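Local coordinates for PadR family transcriptional regulator (PDB 5ZQH), which regulates transcription as a PadR-family winged helix-turn-helix DNA-binding protein of subfamily 2, probably as a homodimeric repressor, at the interface of chains A and B. Residues are numbered along the deposited sequence; one frame, centred on the assembly and turned at random. Chains: chain A/B, PadR family transcriptional regulator.

Contact 1: the interface of chains A and B. Residues chain A 4, 8, 90, 94; chain B 4, 8, 90, 94.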
loop_
_atom_site.group_PDB
_atom_site.type_symbol
_atom_site.label_atom_id
_atom_site.label_comp_id
_atom_site.label_asym_id
_atom_site.label_seq_id
_atom_site.Cartn_x
_atom_site.Cartn_y
_atom_site.Cartn_z
ATOM N N LEU A 4 -1.484 -2.308 2.165
ATOM C CA LEU A 4 -1.398 -1.964 0.744
ATOM C C LEU A 4 -2.734 -1.447 0.199
ATOM O O LEU A 4 -2.775 -0.379 -0.422
ATOM C CB LEU A 4 -0.880 -3.154 -0.085
ATOM C CG LEU A 4 -0.952 -3.141 -1.621
ATOM C CD1 LEU A 4 -0.083 -2.062 -2.261
ATOM C CD2 LEU A 4 -0.599 -4.516 -2.169
ATOM N N VAL A 8 -3.754 2.344 -1.204
ATOM C CA VAL A 8 -4.253 2.554 -2.569
ATOM C C VAL A 8 -5.572 3.346 -2.586
ATOM O O VAL A 8 -5.638 4.388 -3.266
ATOM C CB VAL A 8 -4.310 1.245 -3.407
ATOM C CG1 VAL A 8 -5.076 1.445 -4.709
ATOM C CG2 VAL A 8 -2.903 0.751 -3.710
ATOM N N TRP A 90 3.619 6.019 -5.851
ATOM C CA TRP A 90 3.084 4.937 -6.675
ATOM C C TRP A 90 4.007 4.609 -7.856
ATOM O O TRP A 90 4.284 3.430 -8.102
ATOM C CB TRP A 90 1.649 5.210 -7.155
ATOM C CG TRP A 90 1.135 4.080 -7.984
ATOM C CD1 TRP A 90 1.046 4.035 -9.353
ATOM C CD2 TRP A 90 0.696 2.802 -7.510
ATOM N NE1 TRP A 90 0.553 2.815 -9.757
ATOM C CE2 TRP A 90 0.329 2.037 -8.650
ATOM C CE3 TRP A 90 0.562 2.230 -6.235
ATOM C CZ2 TRP A 90 -0.162 0.728 -8.551
ATOM C CZ3 TRP A 90 0.069 0.929 -6.134
ATOM C CH2 TRP A 90 -0.285 0.191 -7.292
ATOM N N SER A 94 6.092 1.053 -7.971
ATOM C CA SER A 94 5.766 0.226 -9.143
ATOM C C SER A 94 7.012 -0.317 -9.845
ATOM O O SER A 94 7.078 -1.517 -10.118
ATOM C CB SER A 94 4.875 0.984 -10.138
ATOM O OG SER A 94 3.645 1.359 -9.541
ATOM N N LEU B 4 0.667 2.628 2.207
ATOM C CA LEU B 4 1.088 2.085 0.914
ATOM C C LEU B 4 2.517 1.532 0.963
ATOM O O LEU B 4 2.750 0.388 0.555
ATOM C CB LEU B 4 0.934 3.133 -0.204
ATOM C CG LEU B 4 1.553 2.906 -1.594
ATOM C CD1 LEU B 4 0.945 1.726 -2.346
ATOM C CD2 LEU B 4 1.457 4.181 -2.420
ATOM N N VAL B 8 3.873 -2.390 0.568
ATOM C CA VAL B 8 4.824 -2.777 -0.482
ATOM C C VAL B 8 6.040 -3.529 0.088
ATOM O O VAL B 8 6.318 -4.654 -0.370
ATOM C CB VAL B 8 5.213 -1.597 -1.418
ATOM C CG1 VAL B 8 6.390 -1.958 -2.316
ATOM C CG2 VAL B 8 4.022 -1.188 -2.273
ATOM N N TRP B 90 -1.430 -6.874 -5.854
ATOM C CA TRP B 90 -0.606 -5.905 -6.573
ATOM C C TRP B 90 -1.034 -5.770 -8.041
ATOM O O TRP B 90 -1.173 -4.645 -8.533
ATOM C CB TRP B 90 0.898 -6.204 -6.462
ATOM C CG TRP B 90 1.705 -5.189 -7.200
ATOM C CD1 TRP B 90 2.282 -5.334 -8.438
ATOM C CD2 TRP B 90 1.978 -3.846 -6.785
ATOM N NE1 TRP B 90 2.919 -4.170 -8.805
ATOM C CE2 TRP B 90 2.750 -3.240 -7.812
ATOM C CE3 TRP B 90 1.659 -3.097 -5.641
ATOM C CZ2 TRP B 90 3.207 -1.917 -7.727
ATOM C CZ3 TRP B 90 2.117 -1.782 -5.553
ATOM C CH2 TRP B 90 2.883 -1.205 -6.598
ATOM N N SER B 94 -2.844 -2.321 -9.396
ATOM C CA SER B 94 -2.096 -1.659 -10.476
ATOM C C SER B 94 -2.992 -1.253 -11.648
ATOM O O SER B 94 -2.924 -0.105 -12.092
ATOM C CB SER B 94 -0.928 -2.525 -10.967
ATOM O OG SER B 94 -0.005 -2.781 -9.921
#
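A:Trp90 and B:Trp90 meet on the two-fold axis of the dimer. They reach in from opposite directions, and the CZ3-CH2 edges of their six-membered rings meet rim to rim, each set off to one side of the other's plane without face-on overlap, with CZ3 of A:Trp90 lying 3.4 Å from CZ3 of B:Trp90. The neighbouring CH2 atoms, also at the leading ends of the indoles, approach to 3.5 Å, from A:Trp90 CH2 to B:Trp90 CH2. The two ring planes are inclined by about 30°, so the contact is offset and not fully parallel. Each indole is carried to the axis by its first torsion, which places CG opposite the backbone N (chi1 -180°).

Beside this pair, the two Leu4 side chains close the apolar centre, CD1 of A:Leu4 touching CD1 of B:Leu4 at 3.9 Å. The same methyl also lies at the edge of the partner indole and in its plane, 3.9 Å from A:Leu4 CD1 to B:Trp90 CE3, the leucine side chain crossing the tryptophan at about a right angle. One methyl per chain thus meets both its own copy and the partner's indole. Val8 adds a slight touch, through CG2, to the partner's Leu4 CD1.

Toward the polar rim, the backbone of Ser94 abuts the edge of the partner chain's indole: CA of B:Ser94 is 3.6 Å from CZ2 of A:Trp90. The serine hydroxyl turns back into its own chain, where A:Ser94 OG donates to A:Trp90 O at 2.6 Å, arriving above the carbonyl plane. This bond adds a side-chain donor to a carbonyl one turn earlier in the helix and holds OG over one face of the A:Trp90 indole, toward its rim, on the side that B:Trp90 also approaches.

In the fold, the patch joins the N-terminal helix 3-19 to the long C-terminal helix 77-101 of both subunits. These helices form the dimerisation region typical of PadR proteins, and the patch lies at its symmetric middle.

Contact 2: the interface of chains A and B. Residues chain A 8, 12, 87, 90-91; chain B 93, 97, 100-101.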
loop_
_atom_site.group_PDB
_atom_site.type_symbol
_atom_site.label_atom_id
_atom_site.label_comp_id
_atom_site.label_asym_id
_atom_site.label_seq_id
_atom_site.Cartn_x
_atom_site.Cartn_y
_atom_site.Cartn_z
ATOM N N VAL A 8 -3.754 2.344 -1.204
ATOM C CA VAL A 8 -4.253 2.554 -2.569
ATOM C C VAL A 8 -5.572 3.346 -2.586
ATOM O O VAL A 8 -5.638 4.388 -3.266
ATOM C CB VAL A 8 -4.310 1.245 -3.407
ATOM C CG1 VAL A 8 -5.076 1.445 -4.709
ATOM C CG2 VAL A 8 -2.903 0.751 -3.710
ATOM N N CYS A 12 -6.347 6.956 -4.212
ATOM C CA CYS A 12 -7.419 6.979 -5.229
ATOM C C CYS A 12 -8.586 7.907 -4.870
ATOM O O CYS A 12 -9.016 8.693 -5.713
ATOM C CB CYS A 12 -7.914 5.562 -5.564
ATOM S SG CYS A 12 -6.700 4.547 -6.447
ATOM N N TRP A 87 1.178 9.896 -6.071
ATOM C CA TRP A 87 1.556 9.563 -7.449
ATOM C C TRP A 87 3.051 9.365 -7.650
ATOM O O TRP A 87 3.456 8.524 -8.452
ATOM C CB TRP A 87 0.995 10.565 -8.462
ATOM C CG TRP A 87 -0.491 10.433 -8.666
ATOM C CD1 TRP A 87 -1.428 11.414 -8.511
ATOM C CD2 TRP A 87 -1.212 9.247 -9.047
ATOM N NE1 TRP A 87 -2.683 10.923 -8.781
ATOM C CE2 TRP A 87 -2.583 9.597 -9.110
ATOM C CE3 TRP A 87 -0.832 7.929 -9.349
ATOM C CZ2 TRP A 87 -3.582 8.674 -9.458
ATOM C CZ3 TRP A 87 -1.825 7.010 -9.699
ATOM C CH2 TRP A 87 -3.186 7.391 -9.752
ATOM N N TRP A 90 3.619 6.019 -5.851
ATOM C CA TRP A 90 3.084 4.937 -6.675
ATOM C C TRP A 90 4.007 4.609 -7.856
ATOM O O TRP A 90 4.284 3.430 -8.102
ATOM C CB TRP A 90 1.649 5.210 -7.155
ATOM C CG TRP A 90 1.135 4.080 -7.984
ATOM C CD1 TRP A 90 1.046 4.035 -9.353
ATOM C CD2 TRP A 90 0.696 2.802 -7.510
ATOM N NE1 TRP A 90 0.553 2.815 -9.757
ATOM C CE2 TRP A 90 0.329 2.037 -8.650
ATOM C CE3 TRP A 90 0.562 2.230 -6.235
ATOM C CZ2 TRP A 90 -0.162 0.728 -8.551
ATOM C CZ3 TRP A 90 0.069 0.929 -6.134
ATOM C CH2 TRP A 90 -0.285 0.191 -7.292
ATOM N N ASP A 91 4.469 5.644 -8.565
ATOM C CA ASP A 91 5.438 5.506 -9.661
ATOM C C ASP A 91 6.757 4.872 -9.202
ATOM O O ASP A 91 7.320 4.032 -9.914
ATOM C CB ASP A 91 5.714 6.866 -10.317
ATOM C CG ASP A 91 4.586 7.329 -11.240
ATOM O OD1 ASP A 91 3.400 6.999 -10.995
ATOM O OD2 ASP A 91 4.889 8.051 -12.218
ATOM N N LEU B 93 -4.645 -3.999 -8.035
ATOM C CA LEU B 93 -4.607 -2.573 -7.712
ATOM C C LEU B 93 -3.856 -1.731 -8.751
ATOM O O LEU B 93 -4.221 -0.576 -8.977
ATOM C CB LEU B 93 -4.077 -2.331 -6.287
ATOM C CG LEU B 93 -4.918 -2.869 -5.113
ATOM C CD1 LEU B 93 -4.125 -2.832 -3.813
ATOM C CD2 LEU B 93 -6.242 -2.131 -4.956
ATOM N N VAL B 97 -5.540 1.502 -10.508
ATOM C CA VAL B 97 -4.855 2.790 -10.352
ATOM C C VAL B 97 -4.571 3.428 -11.716
ATOM O O VAL B 97 -4.797 4.633 -11.892
ATOM C CB VAL B 97 -3.579 2.660 -9.464
ATOM C CG1 VAL B 97 -2.658 3.865 -9.588
ATOM C CG2 VAL B 97 -3.965 2.482 -8.006
ATOM N N ILE B 100 -7.790 4.961 -13.070
ATOM C CA ILE B 100 -8.138 6.207 -12.364
ATOM C C ILE B 100 -7.240 7.370 -12.815
ATOM O O ILE B 100 -7.732 8.476 -13.084
ATOM C CB ILE B 100 -8.095 6.007 -10.824
ATOM C CG1 ILE B 100 -9.205 5.037 -10.397
ATOM C CG2 ILE B 100 -8.235 7.333 -10.076
ATOM C CD1 ILE B 100 -8.954 4.289 -9.103
ATOM N N LYS B 101 -5.937 7.093 -12.898
ATOM C CA LYS B 101 -4.907 8.048 -13.321
ATOM C C LYS B 101 -5.245 8.733 -14.646
ATOM O O LYS B 101 -5.103 9.953 -14.760
ATOM C CB LYS B 101 -3.548 7.335 -13.406
ATOM C CG LYS B 101 -2.346 8.211 -13.731
ATOM C CD LYS B 101 -1.068 7.400 -13.582
ATOM C CE LYS B 101 -0.046 7.754 -14.650
ATOM N NZ LYS B 101 0.999 6.698 -14.770
#
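B:Lys101 runs its aliphatic chain along A:Trp87. At the base, B:Lys101 CB rests 3.7 Å from CH2 of A:Trp87, at the far end of the indole. The next methylene, CG, is set opposite the backbone N (chi1 -176°), which brings it above one face of the ring, toward its rim. CD continues past CZ3, with B:Lys101 CD 4.0 Å from A:Trp87 CZ3. A bend at the third torsion (chi3 142°) then leads the chain toward A:Asp91, where the amino group B:Lys101 NZ ends 4.5 Å from the carboxylate oxygen A:Asp91 OD1. That spacing is too long for a salt bridge, although the opposite charges would be expected to attract weakly. The lysine contacts the partner chiefly through its hydrocarbon stem; 48 Å² of the residue is hidden by chain A.

B:Val97 touches both tryptophans of chain A. Its CG1 methyl comes head-on to the end of the indole, B:Val97 CG1 lying 3.3 Å from A:Trp87 CZ3. The same methyl lies over the face of the A:Trp90 five-membered ring, 3.6 Å from the centroid, in a CH-pi contact on the face opposite A:Ser94 OG. With CG1 committed to the indoles, B:Val97 CG2 points to the other helix and meets A:Val8 CG1 at 3.6 Å and, a little farther off, the sulfur of A:Cys12.

A:Val8 also spreads its two methyls against the fork of B:Leu93, CG1 facing CD2 and CG2 facing CD1. One helical turn on, A:Cys12 SG takes the terminal methyl of B:Ile100, 3.5 Å from SG to CD1. A weak bond from this sulfur to A:Val8 O may steady its rotation.

The patch lies where the last turns of helix 77-101 of chain B insert between helix 3-19 and helix 77-101 of chain A. By symmetry the end of the A helix is gripped likewise, so the two C-terminal helices each pack into the other subunit, which probably stabilises the dimer.

Contact 1 and contact 2 have their C-alpha centres about 7 Å apart and form one continuous surface, sharing A:Val8 and A:Trp90. The A:Trp90 indole joins them, its rim meeting B:Trp90 and B:Leu4 in contact 1 and one face meeting B:Val97 in contact 2. Contact 1 lies on the two-fold axis and brings Trp90 and Leu4 against their own copies, whereas contact 2 lies off it and recurs with the chains exchanged. Helices 3-19 and 77-101 supply both. A continuous apolar seam of this kind probably fixes the relative placement of the two DNA-binding domains, on which operator recognition by a dimeric PadR regulator would depend.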